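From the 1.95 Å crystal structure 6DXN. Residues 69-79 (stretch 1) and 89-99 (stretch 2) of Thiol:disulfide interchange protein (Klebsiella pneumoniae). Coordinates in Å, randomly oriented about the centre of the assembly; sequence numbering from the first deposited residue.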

ATOM      1  N   PRO A  69     -17.323  -3.917  -0.552  1.00 19.14           N
ATOM      2  CA  PRO A  69     -18.049  -3.662  -1.799  1.00 18.99           C
ATOM      3  C   PRO A  69     -17.304  -2.786  -2.827  1.00 18.21           C
ATOM      4  O   PRO A  69     -17.330  -3.088  -4.012  1.00 17.33           O
ATOM      5  CB  PRO A  69     -19.332  -2.921  -1.376  1.00 18.99           C
ATOM      6  CG  PRO A  69     -19.434  -3.058   0.134  1.00 19.70           C
ATOM      7  CD  PRO A  69     -18.092  -3.540   0.644  1.00 19.22           C
ATOM      8  N   LEU A  70     -16.647  -1.719  -2.354  1.00 18.12           N
ATOM      9  CA  LEU A  70     -15.937  -0.747  -3.224  1.00 17.92           C
ATOM     10  C   LEU A  70     -14.532  -1.223  -3.625  1.00 16.70           C
ATOM     11  O   LEU A  70     -13.884  -0.569  -4.465  1.00 15.98           O
ATOM     12  CB  LEU A  70     -15.820   0.587  -2.478  1.00 18.65           C
ATOM     13  CG  LEU A  70     -17.120   1.357  -2.269  1.00 20.15           C
ATOM     14  CD1 LEU A  70     -16.952   2.439  -1.215  1.00 21.05           C
ATOM     15  CD2 LEU A  70     -17.611   1.950  -3.580  1.00 20.82           C
ATOM     16  N   GLY A  71     -14.052  -2.306  -2.999  1.00 14.91           N
ATOM     17  CA  GLY A  71     -12.701  -2.847  -3.246  1.00 14.43           C
ATOM     18  C   GLY A  71     -12.227  -2.639  -4.684  1.00 13.07           C
ATOM     19  O   GLY A  71     -11.238  -1.951  -4.920  1.00 12.49           O
ATOM     20  N   PRO A  72     -12.907  -3.229  -5.691  1.00 13.58           N
ATOM     21  CA  PRO A  72     -12.514  -3.051  -7.092  1.00 13.36           C
ATOM     22  C   PRO A  72     -12.471  -1.580  -7.547  1.00 13.57           C
ATOM     23  O   PRO A  72     -11.467  -1.152  -8.097  1.00 12.63           O
ATOM     24  CB  PRO A  72     -13.584  -3.857  -7.851  1.00 14.00           C
ATOM     25  CG  PRO A  72     -14.014  -4.904  -6.847  1.00 13.89           C
ATOM     26  CD  PRO A  72     -14.052  -4.145  -5.538  1.00 14.15           C
ATOM     27  N   ALA A  73     -13.539  -0.810  -7.277  1.00 12.78           N
ATOM     28  CA  ALA A  73     -13.582   0.604  -7.700  1.00 11.96           C
ATOM     29  C   ALA A  73     -12.367   1.364  -7.150  1.00 11.32           C
ATOM     30  O   ALA A  73     -11.829   2.220  -7.830  1.00 11.08           O
ATOM     31  CB  ALA A  73     -14.871   1.254  -7.262  1.00 11.85           C
ATOM     32  N   LEU A  74     -11.987   1.035  -5.910  1.00 10.49           N
ATOM     33  CA  LEU A  74     -10.864   1.618  -5.186  1.00 11.06           C
ATOM     34  C   LEU A  74      -9.515   1.197  -5.800  1.00 11.33           C
ATOM     35  O   LEU A  74      -8.624   2.017  -5.879  1.00 11.31           O
ATOM     36  CB  LEU A  74     -10.957   1.210  -3.713  1.00 10.87           C
ATOM     37  CG  LEU A  74     -12.093   1.857  -2.922  1.00 10.13           C
ATOM     38  CD1 LEU A  74     -12.322   1.137  -1.605  1.00 10.40           C
ATOM     39  CD2 LEU A  74     -11.840   3.344  -2.701  1.00 10.12           C
ATOM     40  N   THR A  75      -9.376  -0.069  -6.217  1.00 11.11           N
ATOM     41  CA  THR A  75      -8.118  -0.523  -6.848  1.00 12.75           C
ATOM     42  C   THR A  75      -7.941   0.240  -8.164  1.00 12.51           C
ATOM     43  O   THR A  75      -6.837   0.551  -8.563  1.00 13.61           O
ATOM     44  CB  THR A  75      -8.088  -2.047  -7.037  1.00 12.11           C
ATOM     45  OG1 THR A  75      -8.265  -2.650  -5.759  1.00 12.03           O
ATOM     46  CG2 THR A  75      -6.800  -2.555  -7.646  1.00 12.09           C
ATOM     47  N   GLU A  76      -9.074   0.565  -8.802  1.00 13.82           N
ATOM     48  CA  GLU A  76      -9.072   1.311 -10.023  1.00 13.57           C
ATOM     49  C   GLU A  76      -8.725   2.771  -9.721  1.00 13.09           C
ATOM     50  O   GLU A  76      -7.925   3.381 -10.429  1.00 12.02           O
ATOM     51  CB  GLU A  76     -10.435   1.192 -10.706  1.00 14.74           C
ATOM     52  CG  GLU A  76     -10.547   1.990 -11.985  1.00 15.67           C
ATOM     53  CD  GLU A  76     -11.903   1.851 -12.651  1.00 16.92           C
ATOM     54  OE1 GLU A  76     -12.918   2.158 -11.994  1.00 19.26           O
ATOM     55  OE2 GLU A  76     -11.941   1.406 -13.806  1.00 20.47           O
ATOM     56  N   ALA A  77      -9.333   3.319  -8.657  1.00 12.35           N
ATOM     57  CA  ALA A  77      -9.094   4.708  -8.291  1.00 11.69           C
ATOM     58  C   ALA A  77      -7.617   4.913  -7.921  1.00 11.74           C
ATOM     59  O   ALA A  77      -7.019   5.941  -8.263  1.00 10.75           O
ATOM     60  CB  ALA A  77     -10.009   5.109  -7.166  1.00 11.87           C
ATOM     61  N   TRP A  78      -7.021   3.915  -7.259  1.00 11.31           N
ATOM     62  CA  TRP A  78      -5.608   4.043  -6.845  1.00 10.84           C
ATOM     63  C   TRP A  78      -4.705   4.035  -8.096  1.00 11.78           C
ATOM     64  O   TRP A  78      -3.741   4.812  -8.198  1.00 11.60           O
ATOM     65  CB  TRP A  78      -5.281   2.955  -5.815  1.00 10.21           C
ATOM     66  CG  TRP A  78      -3.955   3.092  -5.132  1.00  9.69           C
ATOM     67  CD1 TRP A  78      -2.965   2.155  -5.085  1.00  9.92           C
ATOM     68  CD2 TRP A  78      -3.454   4.239  -4.420  1.00  9.90           C
ATOM     69  NE1 TRP A  78      -1.899   2.626  -4.376  1.00  9.73           N
ATOM     70  CE2 TRP A  78      -2.163   3.902  -3.959  1.00  9.65           C
ATOM     71  CE3 TRP A  78      -3.968   5.505  -4.110  1.00 10.14           C
ATOM     72  CZ2 TRP A  78      -1.379   4.784  -3.218  1.00  9.16           C
ATOM     73  CZ3 TRP A  78      -3.180   6.389  -3.401  1.00 10.26           C
ATOM     74  CH2 TRP A  78      -1.906   6.024  -2.955  1.00  9.93           C
ATOM     75  N   ALA A  79      -5.045   3.171  -9.058  1.00 13.12           N
ATOM     76  CA  ALA A  79      -4.304   3.040 -10.314  1.00 14.05           C
ATOM     77  C   ALA A  79      -4.375   4.351 -11.106  1.00 15.24           C
ATOM     78  O   ALA A  79      -3.356   4.822 -11.622  1.00 14.49           O
ATOM     79  CB  ALA A  79      -4.837   1.872 -11.102  1.00 13.95           C
TER
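Stretch 2, residues 89-99: KVEKLLFEGLQ

Stretch 2 belongs to a helix that begins earlier in the chain, and it packs against the helix of stretch 1 in a nearly antiparallel sense. The N-to-C directions of the two helices differ by 161°, and their axes come no closer than 11.0 Å. That spacing is wide, and it leaves room for large side chains to meet between the backbones. The register runs in steps of about one helical turn: Leu 70 lies across from Leu 98 (CA to CA 9.7 Å), Leu 74 from Leu 94 (CA to CA 8.5 Å) and Trp 78 from Glu 91 (CA to CA 7.9 Å). The backbones therefore draw together toward the Trp 78 end.

Trp 78 has the largest covered area, 72 Å². Its CA-to-CB bond points sideways, but with chi1 in t the indole reaches nearer to stretch 2, and CZ3 is its leading atom there. Trp 78 CZ3 stands 3.7 Å from Glu 91 CB and 4.2 Å from Val 90 CG1, the valine methyl lying at the ring edge, near its plane. The closest approach to Glu 91 is to its CB; the acid's OE2 and the indole NE1 each have hydrogen bonds elsewhere in the structure.

Leu 74, with 52 Å² covered, comes next. It points toward stretch 2 and reaches two residues one turn apart: Leu 74 CD2 is 4.1 Å from Leu 94 CD2, and Leu 74 CD1 is 3.9 Å from Leu 98 CD1. Leu 94 and Leu 98, each with 51 Å² covered, point back toward stretch 1. Leu 98 also meets Leu 70 at the far end of the contact, where Leu 70 CD1 and Leu 98 CD2 approach to 3.6 Å. All four leucines adopt the same m, t rotamer.

The rules to read here are simple. On stretch 1 the contact uses residues spaced by four, Leu 70, Leu 74 and Trp 78; on stretch 2 it uses Val 90, Leu 94 and Leu 98, with Glu 91 beside them. Leu 74 and Trp 78 lie one turn apart on the helix, with Leu 70 in the loop that leads into it. Reversing the direction pairs the start of one series with the end of the other. No hydrogen bond crosses between the stretches. Backbone hydrogen bonds run within each stretch, as in Trp 78 N to Leu 74 O at 2.8 Å and Leu 94 N to Val 90 O at 3.0 Å. Apolar packing carries the contact, burying 324 Å² over both sides.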

ATOM      1  N   LYS A  89      -2.088  12.938  -2.932  1.00 36.16           N
ATOM      2  CA  LYS A  89      -3.152  13.762  -2.330  1.00 34.28           C
ATOM      3  C   LYS A  89      -4.436  12.958  -2.076  1.00 31.01           C
ATOM      4  O   LYS A  89      -5.061  13.098  -1.020  1.00 35.05           O
ATOM      5  CB  LYS A  89      -3.524  14.928  -3.252  1.00 37.52           C
ATOM      6  CG  LYS A  89      -2.440  15.967  -3.497  1.00 38.56           C
ATOM      7  CD  LYS A  89      -2.917  17.127  -4.352  1.00 39.67           C
ATOM      8  CE  LYS A  89      -1.866  18.198  -4.554  1.00 40.85           C
ATOM      9  NZ  LYS A  89      -2.392  19.340  -5.339  1.00 39.85           N
ATOM     10  N   VAL A  90      -4.824  12.128  -3.049  1.00 27.28           N
ATOM     11  CA  VAL A  90      -6.100  11.402  -2.997  1.00 23.92           C
ATOM     12  C   VAL A  90      -6.084  10.316  -1.911  1.00 21.03           C
ATOM     13  O   VAL A  90      -7.154   9.920  -1.433  1.00 18.60           O
ATOM     14  CB  VAL A  90      -6.461  10.789  -4.364  1.00 24.60           C
ATOM     15  CG1 VAL A  90      -5.584   9.593  -4.685  1.00 26.22           C
ATOM     16  CG2 VAL A  90      -7.931  10.395  -4.448  1.00 26.88           C
ATOM     17  N   GLU A  91      -4.892   9.850  -1.516  1.00 18.01           N
ATOM     18  CA  GLU A  91      -4.822   8.763  -0.548  1.00 17.61           C
ATOM     19  C   GLU A  91      -5.607   9.117   0.733  1.00 17.60           C
ATOM     20  O   GLU A  91      -6.506   8.381   1.137  1.00 14.43           O
ATOM     21  CB  GLU A  91      -3.369   8.377  -0.230  1.00 17.66           C
ATOM     22  CG  GLU A  91      -3.287   7.079   0.555  1.00 18.17           C
ATOM     23  CD  GLU A  91      -1.915   6.608   1.023  1.00 18.42           C
ATOM     24  OE1 GLU A  91      -0.903   7.220   0.637  1.00 17.22           O
ATOM     25  OE2 GLU A  91      -1.876   5.640   1.803  1.00 17.57           O
ATOM     26  N   LYS A  92      -5.265  10.241   1.374  1.00 19.09           N
ATOM     27  CA  LYS A  92      -5.905  10.615   2.664  1.00 22.48           C
ATOM     28  C   LYS A  92      -7.407  10.874   2.501  1.00 21.43           C
ATOM     29  O   LYS A  92      -8.177  10.629   3.436  1.00 24.02           O
ATOM     30  CB  LYS A  92      -5.220  11.842   3.279  1.00 23.16           C
ATOM     31  CG  LYS A  92      -3.781  11.624   3.728  1.00 23.92           C
ATOM     32  CD  LYS A  92      -3.119  12.863   4.317  1.00 24.60           C
ATOM     33  CE  LYS A  92      -1.634  12.695   4.588  1.00 27.60           C
ATOM     34  NZ  LYS A  92      -1.352  11.575   5.520  1.00 28.19           N
ATOM     35  N   LEU A  93      -7.812  11.355   1.322  1.00 21.42           N
ATOM     36  CA  LEU A  93      -9.208  11.697   1.025  1.00 23.74           C
ATOM     37  C   LEU A  93     -10.071  10.435   0.872  1.00 22.20           C
ATOM     38  O   LEU A  93     -11.281  10.480   1.173  1.00 20.83           O
ATOM     39  CB  LEU A  93      -9.247  12.560  -0.237  1.00 25.50           C
ATOM     40  CG  LEU A  93      -8.421  13.844  -0.171  1.00 28.37           C
ATOM     41  CD1 LEU A  93      -8.384  14.531  -1.526  1.00 30.92           C
ATOM     42  CD2 LEU A  93      -8.951  14.791   0.897  1.00 29.90           C
ATOM     43  N   LEU A  94      -9.466   9.326   0.423  1.00 19.97           N
ATOM     44  CA  LEU A  94     -10.206   8.061   0.269  1.00 18.49           C
ATOM     45  C   LEU A  94     -10.371   7.399   1.641  1.00 16.91           C
ATOM     46  O   LEU A  94     -11.426   6.840   1.923  1.00 17.23           O
ATOM     47  CB  LEU A  94      -9.502   7.142  -0.736  1.00 18.03           C
ATOM     48  CG  LEU A  94      -9.607   7.565  -2.201  1.00 19.82           C
ATOM     49  CD1 LEU A  94      -8.634   6.790  -3.071  1.00 20.61           C
ATOM     50  CD2 LEU A  94     -11.029   7.400  -2.717  1.00 19.52           C
ATOM     51  N   PHE A  95      -9.315   7.451   2.472  1.00 16.30           N
ATOM     52  CA  PHE A  95      -9.379   6.918   3.813  1.00 14.14           C
ATOM     53  C   PHE A  95     -10.435   7.692   4.615  1.00 14.26           C
ATOM     54  O   PHE A  95     -11.218   7.095   5.343  1.00 13.39           O
ATOM     55  CB  PHE A  95      -8.038   7.010   4.543  1.00 14.30           C
ATOM     56  CG  PHE A  95      -7.029   5.937   4.209  1.00 13.76           C
ATOM     57  CD1 PHE A  95      -7.222   4.633   4.636  1.00 13.07           C
ATOM     58  CD2 PHE A  95      -5.854   6.246   3.541  1.00 13.32           C
ATOM     59  CE1 PHE A  95      -6.284   3.646   4.363  1.00 12.77           C
ATOM     60  CE2 PHE A  95      -4.915   5.262   3.278  1.00 12.68           C
ATOM     61  CZ  PHE A  95      -5.138   3.964   3.675  1.00 12.61           C
ATOM     62  N   GLU A  96     -10.421   9.023   4.491  1.00 14.52           N
ATOM     63  CA  GLU A  96     -11.407   9.860   5.191  1.00 15.23           C
ATOM     64  C   GLU A  96     -12.810   9.525   4.656  1.00 14.75           C
ATOM     65  O   GLU A  96     -13.722   9.242   5.431  1.00 12.52           O
ATOM     66  CB  GLU A  96     -11.078  11.346   5.038  1.00 16.29           C
ATOM     67  CG  GLU A  96      -9.804  11.774   5.758  1.00 16.76           C
ATOM     68  CD  GLU A  96      -9.435  13.239   5.607  1.00 19.45           C
ATOM     69  OE1 GLU A  96     -10.282  14.022   5.101  1.00 21.65           O
ATOM     70  OE2 GLU A  96      -8.300  13.604   6.004  1.00 23.06           O
ATOM     71  N   GLY A  97     -12.950   9.509   3.325  1.00 15.01           N
ATOM     72  CA  GLY A  97     -14.248   9.230   2.665  1.00 15.77           C
ATOM     73  C   GLY A  97     -14.848   7.885   3.062  1.00 17.64           C
ATOM     74  O   GLY A  97     -16.066   7.666   2.920  1.00 17.94           O
ATOM     75  N   LEU A  98     -14.008   6.988   3.590  1.00 16.66           N
ATOM     76  CA  LEU A  98     -14.447   5.647   3.955  1.00 17.17           C
ATOM     77  C   LEU A  98     -14.488   5.426   5.470  1.00 17.38           C
ATOM     78  O   LEU A  98     -15.418   4.757   5.964  1.00 16.79           O
ATOM     79  CB  LEU A  98     -13.510   4.630   3.292  1.00 19.92           C
ATOM     80  CG  LEU A  98     -13.739   4.431   1.798  1.00 20.63           C
ATOM     81  CD1 LEU A  98     -12.511   3.876   1.112  1.00 21.17           C
ATOM     82  CD2 LEU A  98     -14.945   3.539   1.560  1.00 20.69           C
ATOM     83  N   GLN A  99     -13.551   6.028   6.211  1.00 15.59           N
ATOM     84  CA  GLN A  99     -13.433   5.713   7.630  1.00 15.40           C
ATOM     85  C   GLN A  99     -13.724   6.897   8.558  1.00 15.38           C
ATOM     86  O   GLN A  99     -13.906   6.689   9.765  1.00 16.30           O
ATOM     87  CB  GLN A  99     -12.022   5.195   7.907  1.00 15.25           C
ATOM     88  CG  GLN A  99     -11.643   4.013   7.032  1.00 15.28           C
ATOM     89  CD  GLN A  99     -10.391   3.342   7.536  1.00 14.88           C
ATOM     90  OE1 GLN A  99     -10.205   3.163   8.738  1.00 15.05           O
ATOM     91  NE2 GLN A  99      -9.535   2.935   6.613  1.00 13.32           N
TER